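Local coordinates for pectate lyase (Paenibacillus sp. 0602, PDB 5GT5), which cleaves polygalacturonate, and probably methylated pectins, by beta-elimination, likely in an endo mode and with calcium as cofactor, at residues A[125-129]-A[440-446]; A[204-209]-A[233-237]; A[282-286]-A[401-407]. The protein carries 1 engineered substitution. The contacts are given in a common frame with arbitrary orientation. Numbering follows the deposited sequence.

Interaction 1: A[125-129]-A[440-446]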
ATOM      1  N   VAL A 125      -2.376  -9.632   1.038  1.00  5.90           N
ATOM      2  CA  VAL A 125      -2.972 -10.947   0.845  1.00  6.38           C
ATOM      3  C   VAL A 125      -1.922 -11.899   0.300  1.00  6.04           C
ATOM      4  O   VAL A 125      -1.207 -11.536  -0.660  1.00  5.77           O
ATOM      5  CB  VAL A 125      -4.176 -10.863  -0.126  1.00  7.96           C
ATOM      6  CG1 VAL A 125      -4.721 -12.283  -0.442  1.00  8.51           C
ATOM      7  CG2 VAL A 125      -5.281  -9.945   0.460  1.00  9.68           C
ATOM      8  N   ILE A 126      -1.822 -13.081   0.893  1.00  6.28           N
ATOM      9  CA  ILE A 126      -0.903 -14.125   0.434  1.00  6.15           C
ATOM     10  C   ILE A 126      -1.750 -15.355   0.095  1.00  5.67           C
ATOM     11  O   ILE A 126      -2.611 -15.766   0.894  1.00  7.43           O
ATOM     12  CB  ILE A 126       0.145 -14.469   1.516  1.00  6.87           C
ATOM     13  CG1 ILE A 126       1.034 -13.252   1.787  1.00  8.15           C
ATOM     14  CG2 ILE A 126       0.924 -15.738   1.135  1.00  8.35           C
ATOM     15  CD1 ILE A 126       2.130 -13.522   2.829  1.00  9.38           C
ATOM     16  N   ILE A 127      -1.528 -15.917  -1.092  1.00  5.19           N
ATOM     17  CA  ILE A 127      -2.228 -17.120  -1.573  1.00  4.77           C
ATOM     18  C   ILE A 127      -1.164 -18.115  -2.017  1.00  5.66           C
ATOM     19  O   ILE A 127      -0.411 -17.843  -2.965  1.00  6.64           O
ATOM     20  CB  ILE A 127      -3.183 -16.803  -2.716  1.00  4.35           C
ATOM     21  CG1 ILE A 127      -4.239 -15.797  -2.250  1.00  5.74           C
ATOM     22  CG2 ILE A 127      -3.805 -18.106  -3.251  1.00  6.38           C
ATOM     23  CD1 ILE A 127      -5.072 -15.182  -3.385  1.00  8.65           C
ATOM     24  N   ARG A 128      -1.060 -19.260  -1.328  1.00  5.98           N
ATOM     25  CA  ARG A 128       0.039 -20.192  -1.624  1.00  6.10           C
ATOM     26  C   ARG A 128      -0.346 -21.655  -1.630  1.00  5.31           C
ATOM     27  O   ARG A 128      -1.214 -22.129  -0.858  1.00  6.27           O
ATOM     28  CB  ARG A 128       1.210 -19.995  -0.637  1.00  5.89           C
ATOM     29  CG  ARG A 128       1.859 -18.619  -0.769  1.00  5.75           C
ATOM     30  CD  ARG A 128       2.945 -18.448   0.280  1.00  6.60           C
ATOM     31  NE  ARG A 128       4.232 -19.009  -0.140  1.00  7.93           N
ATOM     32  CZ  ARG A 128       5.305 -19.068   0.647  1.00  8.14           C
ATOM     33  NH1 ARG A 128       5.216 -18.689   1.926  1.00  9.06           N
ATOM     34  NH2 ARG A 128       6.464 -19.517   0.162  1.00 10.18           N
ATOM     35  N   ASN A 129       0.356 -22.403  -2.494  1.00  5.31           N
ATOM     36  CA  ASN A 129       0.252 -23.875  -2.537  1.00  5.51           C
ATOM     37  C   ASN A 129      -1.149 -24.392  -2.804  1.00  6.09           C
ATOM     38  O   ASN A 129      -1.611 -25.367  -2.161  1.00  7.08           O
ATOM     39  CB  ASN A 129       0.836 -24.515  -1.267  1.00  6.02           C
ATOM     40  CG  ASN A 129       1.338 -25.902  -1.530  1.00  5.46           C
ATOM     41  OD1 ASN A 129       1.799 -26.190  -2.639  1.00  6.90           O
ATOM     42  ND2 ASN A 129       1.286 -26.764  -0.535  1.00  7.40           N
ATOM     43  N   ASN A 440       5.764 -23.119   7.182  1.00 10.79           N
ATOM     44  CA  ASN A 440       6.574 -22.420   6.218  1.00  9.14           C
ATOM     45  C   ASN A 440       5.771 -21.675   5.173  1.00  8.20           C
ATOM     46  O   ASN A 440       6.292 -20.739   4.557  1.00  9.53           O
ATOM     47  CB  ASN A 440       7.520 -23.392   5.550  1.00 10.39           C
ATOM     48  CG  ASN A 440       8.629 -23.809   6.469  1.00 15.28           C
ATOM     49  OD1 ASN A 440       9.515 -23.006   6.770  1.00 16.44           O
ATOM     50  ND2 ASN A 440       8.602 -25.078   6.912  1.00 14.93           N
ATOM     51  N   TRP A 441       4.530 -22.100   4.970  1.00  9.58           N
ATOM     52  CA  TRP A 441       3.646 -21.425   4.026  1.00  9.49           C
ATOM     53  C   TRP A 441       3.199 -20.049   4.513  1.00  9.99           C
ATOM     54  O   TRP A 441       2.771 -19.213   3.708  1.00 11.25           O
ATOM     55  CB  TRP A 441       2.435 -22.297   3.662  1.00 10.58           C
ATOM     56  CG  TRP A 441       2.815 -23.481   2.836  1.00  8.87           C
ATOM     57  CD1 TRP A 441       2.691 -24.796   3.186  1.00  8.10           C
ATOM     58  CD2 TRP A 441       3.429 -23.473   1.532  1.00  7.90           C
ATOM     59  NE1 TRP A 441       3.177 -25.602   2.197  1.00  8.82           N
ATOM     60  CE2 TRP A 441       3.630 -24.822   1.163  1.00  9.26           C
ATOM     61  CE3 TRP A 441       3.821 -22.455   0.636  1.00  7.87           C
ATOM     62  CZ2 TRP A 441       4.199 -25.195  -0.056  1.00  7.88           C
ATOM     63  CZ3 TRP A 441       4.397 -22.824  -0.581  1.00  6.82           C
ATOM     64  CH2 TRP A 441       4.590 -24.185  -0.914  1.00  7.35           C
ATOM     65  N   LEU A 442       3.349 -19.780   5.806  1.00 10.08           N
ATOM     66  CA  LEU A 442       2.992 -18.482   6.369  1.00  8.32           C
ATOM     67  C   LEU A 442       4.138 -17.483   6.342  1.00  8.11           C
ATOM     68  O   LEU A 442       3.920 -16.295   6.527  1.00 10.09           O
ATOM     69  CB  LEU A 442       2.531 -18.661   7.825  1.00 10.81           C
ATOM     70  CG  LEU A 442       1.368 -19.621   8.072  1.00 11.39           C
ATOM     71  CD1 LEU A 442       0.924 -19.532   9.552  1.00 13.56           C
ATOM     72  CD2 LEU A 442       0.200 -19.368   7.149  1.00 14.93           C
ATOM     73  N   LYS A 443       5.355 -17.970   6.157  1.00 11.01           N
ATOM     74  CA  LYS A 443       6.544 -17.103   6.175  1.00 10.59           C
ATOM     75  C   LYS A 443       6.770 -16.393   4.852  1.00  9.99           C
ATOM     76  O   LYS A 443       6.310 -16.854   3.792  1.00 11.62           O
ATOM     77  CB  LYS A 443       7.771 -17.959   6.479  1.00  9.81           C
ATOM     78  CG  LYS A 443       7.685 -18.750   7.803  1.00 14.01           C
ATOM     79  CD  LYS A 443       8.941 -19.624   7.940  1.00 16.34           C
ATOM     80  CE  LYS A 443       8.887 -20.520   9.146  1.00 23.54           C
ATOM     81  NZ  LYS A 443       9.993 -21.537   9.077  1.00 20.95           N
ATOM     82  N   THR A 444       7.522 -15.304   4.897  1.00  9.71           N
ATOM     83  CA  THR A 444       7.878 -14.593   3.668  1.00  7.66           C
ATOM     84  C   THR A 444       9.377 -14.573   3.419  1.00 12.28           C
ATOM     85  O   THR A 444       9.822 -14.094   2.373  1.00 10.52           O
ATOM     86  CB  THR A 444       7.349 -13.165   3.652  1.00 10.00           C
ATOM     87  OG1 THR A 444       7.901 -12.437   4.757  1.00 12.25           O
ATOM     88  CG2 THR A 444       5.832 -13.171   3.737  1.00 12.21           C
ATOM     89  N   SER A 445      10.163 -15.077   4.362  1.00 12.13           N
ATOM     90  CA  SER A 445      11.580 -15.283   4.112  1.00 15.12           C
ATOM     91  C   SER A 445      12.102 -16.473   4.877  1.00 13.47           C
ATOM     92  O   SER A 445      11.475 -16.928   5.839  1.00 15.56           O
ATOM     93  CB  SER A 445      12.392 -14.018   4.387  1.00 18.95           C
ATOM     94  OG  SER A 445      12.340 -13.667   5.751  1.00 22.79           O
ATOM     95  N   TYR A 446      13.248 -16.972   4.428  1.00 15.64           N
ATOM     96  CA  TYR A 446      13.779 -18.238   4.899  1.00 14.63           C
ATOM     97  C   TYR A 446      15.267 -18.100   5.163  1.00 22.15           C
ATOM     98  O   TYR A 446      15.996 -17.512   4.372  1.00 19.69           O
ATOM     99  CB  TYR A 446      13.490 -19.325   3.864  1.00 15.89           C
ATOM    100  CG  TYR A 446      12.019 -19.414   3.564  1.00 13.87           C
ATOM    101  CD1 TYR A 446      11.181 -20.177   4.362  1.00 13.00           C
ATOM    102  CD2 TYR A 446      11.470 -18.738   2.477  1.00 13.28           C
ATOM    103  CE1 TYR A 446       9.830 -20.246   4.116  1.00 11.04           C
ATOM    104  CE2 TYR A 446      10.101 -18.796   2.224  1.00 10.21           C
ATOM    105  CZ  TYR A 446       9.305 -19.559   3.035  1.00 10.77           C
ATOM    106  OH  TYR A 446       7.951 -19.638   2.804  1.00 11.38           O
TER
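This contact lays the C-terminal tail of the chain, 440-446, against a strand of the right-handed parallel beta-helix that defines polysaccharide lyase family 1. Strand 125-128 sits between the parallel strands 102-106 and 160-165. I126, R128 and N129 point their CA-CB bonds toward the tail. V125 and I127 do not reach it.

The polar part centres on the R128 guanidinium. Both terminal nitrogens donate to the last side chain of the protein: R128 NH1 and R128 NH2 each lie 3.0 Å from Y446 OH. The same hydroxyl donates to N440 O at 2.7 Å from Y446 OH, so it links the arginine to the turn at 440-443. R128 NH1 also makes a weak hydrogen bond to W441 O, at 3.1 Å. The charge itself is balanced outside the tail, by a salt bridge from R128 NE to D165 on strand 160-165.

Aromatic contacts flank this group. The edge of the W441 indole, at CE3, lies over one face of the R128 guanidinium, with R128 NE 3.6 Å from W441 CE3. N129 follows the strand with positive phi, and its CB sits over the face of the six-membered ring of W441 in a CH-pi contact. Its amide oxygen, N129 OD1, is held by the backbone of G432. W436 completes the cluster, stacked on Y446 and edge-to-face with W441.

The apolar part is small. Beyond L442 the backbone leaves the strand, but T444 still reaches it: I126 CD1 meets the methyl T444 CG2 at 3.8 Å.

Interaction 2: A[204-209]-A[233-237]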
ATOM      1  N   VAL A 204     -10.670 -31.054 -21.217  1.00  6.84           N
ATOM      2  CA  VAL A 204     -11.006 -30.645 -22.570  1.00  7.39           C
ATOM      3  C   VAL A 204     -11.593 -31.820 -23.380  1.00  6.45           C
ATOM      4  O   VAL A 204     -12.564 -31.642 -24.106  1.00  7.46           O
ATOM      5  CB  VAL A 204      -9.808 -30.025 -23.288  1.00  7.29           C
ATOM      6  CG1 VAL A 204     -10.119 -29.825 -24.779  1.00  9.20           C
ATOM      7  CG2 VAL A 204      -9.452 -28.696 -22.654  1.00  8.40           C
ATOM      8  N   THR A 205     -11.044 -33.015 -23.222  1.00  6.85           N
ATOM      9  CA  THR A 205     -11.587 -34.158 -23.956  1.00  7.75           C
ATOM     10  C   THR A 205     -13.032 -34.466 -23.546  1.00  6.47           C
ATOM     11  O   THR A 205     -13.873 -34.762 -24.404  1.00  8.26           O
ATOM     12  CB  THR A 205     -10.703 -35.374 -23.737  1.00  8.32           C
ATOM     13  OG1 THR A 205      -9.411 -35.095 -24.282  1.00  7.50           O
ATOM     14  CG2 THR A 205     -11.303 -36.631 -24.430  1.00  8.68           C
ATOM     15  N   ARG A 206     -13.325 -34.354 -22.249  1.00  8.50           N
ATOM     16  CA  ARG A 206     -14.698 -34.525 -21.797  1.00  9.18           C
ATOM     17  C   ARG A 206     -15.638 -33.510 -22.423  1.00  9.52           C
ATOM     18  O   ARG A 206     -16.741 -33.849 -22.843  1.00  8.77           O
ATOM     19  CB  ARG A 206     -14.809 -34.481 -20.282  1.00 10.13           C
ATOM     20  CG  ARG A 206     -14.502 -35.824 -19.644  1.00 12.15           C
ATOM     21  CD  ARG A 206     -14.442 -35.732 -18.121  1.00 16.51           C
ATOM     22  NE  ARG A 206     -13.099 -35.363 -17.732  1.00 16.56           N
ATOM     23  CZ  ARG A 206     -12.758 -34.922 -16.521  1.00 27.08           C
ATOM     24  NH1 ARG A 206     -13.685 -34.800 -15.570  1.00 19.72           N
ATOM     25  NH2 ARG A 206     -11.487 -34.596 -16.271  1.00 14.96           N
ATOM     26  N   GLN A 207     -15.186 -32.261 -22.554  1.00  7.74           N
ATOM     27  CA  GLN A 207     -16.021 -31.273 -23.224  1.00  8.51           C
ATOM     28  C   GLN A 207     -16.249 -31.643 -24.698  1.00  6.14           C
ATOM     29  O   GLN A 207     -17.367 -31.557 -25.210  1.00  8.56           O
ATOM     30  CB  GLN A 207     -15.331 -29.897 -23.137  1.00  6.95           C
ATOM     31  CG  GLN A 207     -15.959 -28.779 -24.000  1.00  7.38           C
ATOM     32  CD  GLN A 207     -17.287 -28.350 -23.449  1.00  8.12           C
ATOM     33  OE1 GLN A 207     -17.360 -27.382 -22.693  1.00  7.61           O
ATOM     34  NE2 GLN A 207     -18.354 -29.090 -23.784  1.00  8.61           N
ATOM     35  N   ILE A 208     -15.181 -32.014 -25.392  1.00  5.87           N
ATOM     36  CA  ILE A 208     -15.307 -32.315 -26.819  1.00  7.95           C
ATOM     37  C   ILE A 208     -16.159 -33.582 -27.045  1.00  8.57           C
ATOM     38  O   ILE A 208     -16.994 -33.609 -27.953  1.00  8.68           O
ATOM     39  CB  ILE A 208     -13.947 -32.396 -27.518  1.00  5.98           C
ATOM     40  CG1 ILE A 208     -13.516 -31.016 -28.043  1.00 12.51           C
ATOM     41  CG2 ILE A 208     -14.032 -33.244 -28.778  1.00 11.23           C
ATOM     42  CD1 ILE A 208     -13.343 -29.945 -26.988  1.00 12.81           C
ATOM     43  N   ASN A 209     -15.993 -34.592 -26.194  1.00  9.60           N
ATOM     44  CA  ASN A 209     -16.801 -35.816 -26.349  1.00 11.24           C
ATOM     45  C   ASN A 209     -18.293 -35.547 -26.274  1.00 11.35           C
ATOM     46  O   ASN A 209     -19.088 -36.119 -27.056  1.00 12.41           O
ATOM     47  CB  ASN A 209     -16.405 -36.857 -25.299  1.00  9.12           C
ATOM     48  CG  ASN A 209     -15.109 -37.537 -25.607  1.00  9.17           C
ATOM     49  OD1 ASN A 209     -14.559 -37.420 -26.708  1.00 11.80           O
ATOM     50  ND2 ASN A 209     -14.594 -38.270 -24.612  1.00 15.41           N
ATOM     51  N   LYS A 233     -12.037 -34.591 -34.324  1.00  9.34           N
ATOM     52  CA  LYS A 233     -12.231 -34.403 -32.888  1.00  7.63           C
ATOM     53  C   LYS A 233     -10.898 -34.291 -32.165  1.00  8.61           C
ATOM     54  O   LYS A 233     -10.720 -33.416 -31.319  1.00  7.50           O
ATOM     55  CB  LYS A 233     -13.064 -35.571 -32.343  1.00 11.50           C
ATOM     56  CG  LYS A 233     -13.187 -35.688 -30.855  1.00 20.14           C
ATOM     57  CD  LYS A 233     -13.974 -36.961 -30.489  1.00 24.75           C
ATOM     58  CE  LYS A 233     -13.277 -38.211 -31.033  1.00 39.87           C
ATOM     59  NZ  LYS A 233     -14.216 -39.358 -31.279  1.00 47.62           N
ATOM     60  N   GLU A 234      -9.948 -35.139 -32.528  1.00  7.73           N
ATOM     61  CA  GLU A 234      -8.621 -35.106 -31.961  1.00 10.06           C
ATOM     62  C   GLU A 234      -7.933 -33.772 -32.245  1.00  9.27           C
ATOM     63  O   GLU A 234      -7.301 -33.219 -31.351  1.00  8.84           O
ATOM     64  CB  GLU A 234      -7.796 -36.284 -32.484  1.00 11.78           C
ATOM     65  CG  GLU A 234      -8.351 -37.652 -32.031  1.00 15.70           C
ATOM     66  CD  GLU A 234      -9.533 -38.237 -32.897  1.00 28.09           C
ATOM     67  OE1 GLU A 234      -9.935 -37.674 -33.968  1.00 14.87           O
ATOM     68  OE2 GLU A 234     -10.048 -39.318 -32.488  1.00 29.38           O
ATOM     69  N   ASP A 235      -8.076 -33.245 -33.462  1.00  8.39           N
ATOM     70  CA  ASP A 235      -7.507 -31.943 -33.808  1.00  6.73           C
ATOM     71  C   ASP A 235      -8.068 -30.886 -32.898  1.00  8.03           C
ATOM     72  O   ASP A 235      -7.328 -30.027 -32.399  1.00  7.93           O
ATOM     73  CB  ASP A 235      -7.868 -31.550 -35.239  1.00  7.02           C
ATOM     74  CG  ASP A 235      -7.096 -32.314 -36.297  1.00  9.67           C
ATOM     75  OD1 ASP A 235      -5.998 -32.866 -36.050  1.00  8.94           O
ATOM     76  OD2 ASP A 235      -7.624 -32.333 -37.433  1.00 10.89           O
ATOM     77  N   ILE A 236      -9.383 -30.913 -32.697  1.00  7.55           N
ATOM     78  CA  ILE A 236     -10.019 -29.868 -31.874  1.00  6.39           C
ATOM     79  C   ILE A 236      -9.597 -29.973 -30.407  1.00  8.61           C
ATOM     80  O   ILE A 236      -9.324 -28.961 -29.766  1.00  7.25           O
ATOM     81  CB  ILE A 236     -11.536 -29.843 -32.091  1.00  7.38           C
ATOM     82  CG1 ILE A 236     -11.836 -29.501 -33.573  1.00  7.69           C
ATOM     83  CG2 ILE A 236     -12.260 -28.916 -31.085  1.00  7.49           C
ATOM     84  CD1 ILE A 236     -13.309 -29.668 -33.914  1.00  8.33           C
ATOM     85  N   ILE A 237      -9.464 -31.182 -29.888  1.00  6.96           N
ATOM     86  CA  ILE A 237      -8.934 -31.327 -28.541  1.00  6.49           C
ATOM     87  C   ILE A 237      -7.501 -30.764 -28.453  1.00  6.08           C
ATOM     88  O   ILE A 237      -7.177 -30.025 -27.509  1.00  6.80           O
ATOM     89  CB  ILE A 237      -8.961 -32.808 -28.154  1.00  5.55           C
ATOM     90  CG1 ILE A 237     -10.403 -33.241 -27.901  1.00  8.67           C
ATOM     91  CG2 ILE A 237      -8.083 -33.088 -26.940  1.00  7.90           C
ATOM     92  CD1 ILE A 237     -10.546 -34.764 -27.892  1.00  9.21           C
TER
HETATM   93  O   HOH W   1     -15.910 -38.769 -29.001  1.00 34.71           O
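V204 points its CA-CB bond toward the second helix. Its CG1 lies 4.0 Å from the carbonyl oxygen I237 O, and V204 CG1 is 4.4 Å from I237 CG2, a loose apolar contact. T205 marks the closest backbone approach: its CA is 6.0 Å from the CA of I237. T205 OG1 rests 3.6 Å from the methyl I237 CG2. The polar needs of this hydroxyl are met just before its own helix, by S202 OG and the carbonyl of S199.

R206 and Q207 lie on other sides of the helix. Q207 instead bonds to the backbone of W138 and T82, which ties helix 203-212 to the loops behind it. The two helices belong to a helical excursion between strands of the parallel beta-helix, the core of the pectate lyase fold. The short axes pass 9.9 Å apart, with 138° between their N-to-C directions, so they run roughly antiparallel but splayed.

I208, one turn after V204, is the main apolar residue of the first helix here. I208 CB is 3.7 Å from I237 CG1, I208 CG1 is 3.9 Å from I236 CG2, and I208 CG2 is 3.3 Å from the aliphatic K233 CG. Y221 of helix 219-225 touches I208, K233 and I236, and so closes this apolar patch from a third helix.

N209 is at the border. N209 OD1 is 3.9 Å from K233 CD. A water bridges the polar ends: it donates to N209 OD1 at 3.0 Å from the water oxygen, and accepts from K233 NZ at 2.9 Å from that oxygen.

Interaction 3: A[282-286]-A[401-407]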
ATOM      1  N   GLY A 282      -0.163   0.787 -19.224  1.00  7.08           N
ATOM      2  CA  GLY A 282       0.118   1.933 -18.349  1.00  7.33           C
ATOM      3  C   GLY A 282       1.128   1.835 -17.219  1.00  7.27           C
ATOM      4  O   GLY A 282       1.853   2.785 -16.948  1.00  8.50           O
ATOM      5  N   GLY A 283       1.146   0.714 -16.509  1.00  5.58           N
ATOM      6  CA  GLY A 283       1.952   0.599 -15.298  1.00  6.56           C
ATOM      7  C   GLY A 283       3.342   0.035 -15.492  1.00  6.73           C
ATOM      8  O   GLY A 283       4.024   0.391 -16.449  1.00  7.34           O
ATOM      9  N   ASN A 284       3.759  -0.823 -14.557  1.00  6.66           N
ATOM     10  CA  ASN A 284       5.078  -1.433 -14.540  1.00  6.70           C
ATOM     11  C   ASN A 284       4.982  -2.913 -14.298  1.00  6.63           C
ATOM     12  O   ASN A 284       4.332  -3.354 -13.354  1.00  8.21           O
ATOM     13  CB  ASN A 284       5.948  -0.838 -13.425  1.00  7.35           C
ATOM     14  CG  ASN A 284       6.285   0.600 -13.653  1.00  8.19           C
ATOM     15  OD1 ASN A 284       6.995   0.946 -14.590  1.00  8.98           O
ATOM     16  ND2 ASN A 284       5.796   1.466 -12.760  1.00 10.68           N
ATOM     17  N   ALA A 285       5.624  -3.700 -15.156  1.00  6.30           N
ATOM     18  CA  ALA A 285       5.680  -5.142 -14.966  1.00  6.72           C
ATOM     19  C   ALA A 285       7.093  -5.647 -15.146  1.00  6.44           C
ATOM     20  O   ALA A 285       7.744  -5.279 -16.129  1.00  7.16           O
ATOM     21  CB  ALA A 285       4.773  -5.853 -15.943  1.00  6.91           C
ATOM     22  N   HIS A 286       7.543  -6.503 -14.232  1.00  6.53           N
ATOM     23  CA  HIS A 286       8.879  -7.087 -14.271  1.00  5.35           C
ATOM     24  C   HIS A 286       8.752  -8.599 -14.200  1.00  9.49           C
ATOM     25  O   HIS A 286       8.206  -9.133 -13.217  1.00  7.24           O
ATOM     26  CB  HIS A 286       9.695  -6.533 -13.086  1.00  7.44           C
ATOM     27  CG  HIS A 286      11.077  -7.110 -12.962  1.00  7.55           C
ATOM     28  ND1 HIS A 286      11.657  -7.364 -11.737  1.00  7.96           N
ATOM     29  CD2 HIS A 286      12.006  -7.411 -13.896  1.00  8.50           C
ATOM     30  CE1 HIS A 286      12.873  -7.853 -11.924  1.00  8.82           C
ATOM     31  NE2 HIS A 286      13.108  -7.907 -13.217  1.00  8.20           N
ATOM     32  N   TRP A 401      11.341   2.750 -16.910  1.00 11.65           N
ATOM     33  CA  TRP A 401      10.266   2.483 -15.978  1.00 10.89           C
ATOM     34  C   TRP A 401       9.380   3.708 -15.818  1.00 13.48           C
ATOM     35  O   TRP A 401       9.770   4.826 -16.150  1.00 13.64           O
ATOM     36  CB  TRP A 401      10.834   2.106 -14.620  1.00 10.13           C
ATOM     37  CG  TRP A 401      11.559   0.772 -14.626  1.00 10.59           C
ATOM     38  CD1 TRP A 401      12.911   0.549 -14.460  1.00 10.98           C
ATOM     39  CD2 TRP A 401      10.962  -0.526 -14.811  1.00 10.98           C
ATOM     40  NE1 TRP A 401      13.180  -0.808 -14.536  1.00 13.11           N
ATOM     41  CE2 TRP A 401      11.998  -1.481 -14.740  1.00  8.90           C
ATOM     42  CE3 TRP A 401       9.648  -0.972 -15.030  1.00  8.55           C
ATOM     43  CZ2 TRP A 401      11.759  -2.852 -14.865  1.00 10.89           C
ATOM     44  CZ3 TRP A 401       9.421  -2.334 -15.158  1.00  7.12           C
ATOM     45  CH2 TRP A 401      10.467  -3.250 -15.086  1.00  9.66           C
ATOM     46  N   ASN A 402       8.189   3.504 -15.300  1.00 11.02           N
ATOM     47  CA  ASN A 402       7.276   4.595 -15.021  1.00 11.13           C
ATOM     48  C   ASN A 402       7.287   5.001 -13.566  1.00 11.06           C
ATOM     49  O   ASN A 402       6.870   4.236 -12.715  1.00 13.42           O
ATOM     50  CB  ASN A 402       5.859   4.221 -15.449  1.00 11.65           C
ATOM     51  CG  ASN A 402       5.738   4.108 -16.945  1.00 11.84           C
ATOM     52  OD1 ASN A 402       6.313   4.920 -17.692  1.00 10.93           O
ATOM     53  ND2 ASN A 402       4.996   3.104 -17.415  1.00  8.82           N
ATOM     54  N   GLY A 403       7.829   6.183 -13.261  1.00 15.11           N
ATOM     55  CA  GLY A 403       7.682   6.723 -11.913  1.00 14.66           C
ATOM     56  C   GLY A 403       8.924   6.529 -11.072  1.00 22.76           C
ATOM     57  O   GLY A 403       9.025   7.015  -9.944  1.00 23.41           O
ATOM     58  N   PHE A 404       9.843   5.742 -11.606  1.00 17.08           N
ATOM     59  CA  PHE A 404      11.130   5.492 -10.985  1.00 17.12           C
ATOM     60  C   PHE A 404      12.157   5.161 -12.069  1.00 17.06           C
ATOM     61  O   PHE A 404      11.794   4.839 -13.204  1.00 16.43           O
ATOM     62  CB  PHE A 404      11.064   4.394  -9.904  1.00 16.74           C
ATOM     63  CG  PHE A 404      10.370   3.125 -10.338  1.00 16.42           C
ATOM     64  CD1 PHE A 404      11.033   2.178 -11.104  1.00 12.92           C
ATOM     65  CD2 PHE A 404       9.064   2.872  -9.951  1.00 15.34           C
ATOM     66  CE1 PHE A 404      10.389   0.999 -11.487  1.00 12.27           C
ATOM     67  CE2 PHE A 404       8.416   1.705 -10.329  1.00 18.34           C
ATOM     68  CZ  PHE A 404       9.071   0.767 -11.099  1.00 15.98           C
ATOM     69  N   SER A 405      13.433   5.292 -11.721  1.00 18.26           N
ATOM     70  CA  SER A 405      14.552   5.026 -12.609  1.00 20.92           C
ATOM     71  C   SER A 405      14.958   3.559 -12.556  1.00 17.24           C
ATOM     72  O   SER A 405      15.191   2.934 -13.589  1.00 20.03           O
ATOM     73  CB  SER A 405      15.738   5.942 -12.240  1.00 19.54           C
ATOM     74  OG  SER A 405      15.415   7.298 -12.510  1.00 48.40           O
ATOM     75  N   ILE A 406      15.062   3.026 -11.343  1.00 19.20           N
ATOM     76  CA  ILE A 406      15.366   1.611 -11.128  1.00 22.20           C
ATOM     77  C   ILE A 406      14.315   0.962 -10.223  1.00 16.95           C
ATOM     78  O   ILE A 406      13.656   1.635  -9.420  1.00 15.39           O
ATOM     79  CB  ILE A 406      16.787   1.396 -10.533  1.00 25.11           C
ATOM     80  CG1 ILE A 406      16.891   2.047  -9.159  1.00 30.95           C
ATOM     81  CG2 ILE A 406      17.860   1.962 -11.455  1.00 32.59           C
ATOM     82  CD1 ILE A 406      18.091   1.594  -8.358  1.00 40.05           C
ATOM     83  N   LEU A 407      14.160  -0.346 -10.358  1.00 13.93           N
ATOM     84  CA  LEU A 407      13.141  -1.049  -9.591  1.00 12.49           C
ATOM     85  C   LEU A 407      13.364  -0.826  -8.103  1.00 14.83           C
ATOM     86  O   LEU A 407      14.518  -0.813  -7.638  1.00 16.50           O
ATOM     87  CB  LEU A 407      13.185  -2.527  -9.929  1.00 13.75           C
ATOM     88  CG  LEU A 407      12.633  -2.893 -11.304  1.00 12.34           C
ATOM     89  CD1 LEU A 407      13.119  -4.275 -11.689  1.00 11.98           C
ATOM     90  CD2 LEU A 407      11.089  -2.804 -11.300  1.00 11.28           C
TER
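Residues 284-286 are extended, as the start of strand 284-288. Two glycines precede them; G282 has positive phi. Segment 401-407 is an irregular loop that curls beside the strand, with G403 turning at positive phi. The closest CA pair is N284 and N402, 6.4 Å apart.

The N284 side chain reads the backbone of N402 at both ends. N402 N donates to N284 OD1 at 2.9 Å, and N284 ND2 donates to N402 O at 3.0 Å. In return, N402 ND2 donates to G283 O at 3.0 Å. N402 OD1 is taken by K363. The W401 ring turns its edge to A285 O, with W401 CZ3 3.5 Å from that oxygen. Further along, L407 CD1 lies over the face of the H286 imidazole in a CH-pi contact. That ring is fixed by Y409 and E337.

Strand 284-288 runs parallel to 262-271 and 333-337 in the beta-helix, and W401 extends the loop's cover onto A333 and L335 of strand 333-337.

Interactions 1 and 3 reach the same large sheet of the beta-helix, on strands 125-128 and 284-288. In each, a segment from the C-terminal part of the chain lies against a strand. Their centres are 25 Å apart. Interaction 2 joins two helices on the other side of the chain's centre from both, 37 Å from interaction 1 and 42 Å from interaction 3, centre to centre. None of the three touches another. Interaction 3 lies closest to the probable active site, without touching it: the A285 side chain is about 11 Å from that of R276, the likely catalytic arginine. Interactions 1 and 2 lie away from that arginine and the predicted calcium ligands D152, D174 and D178.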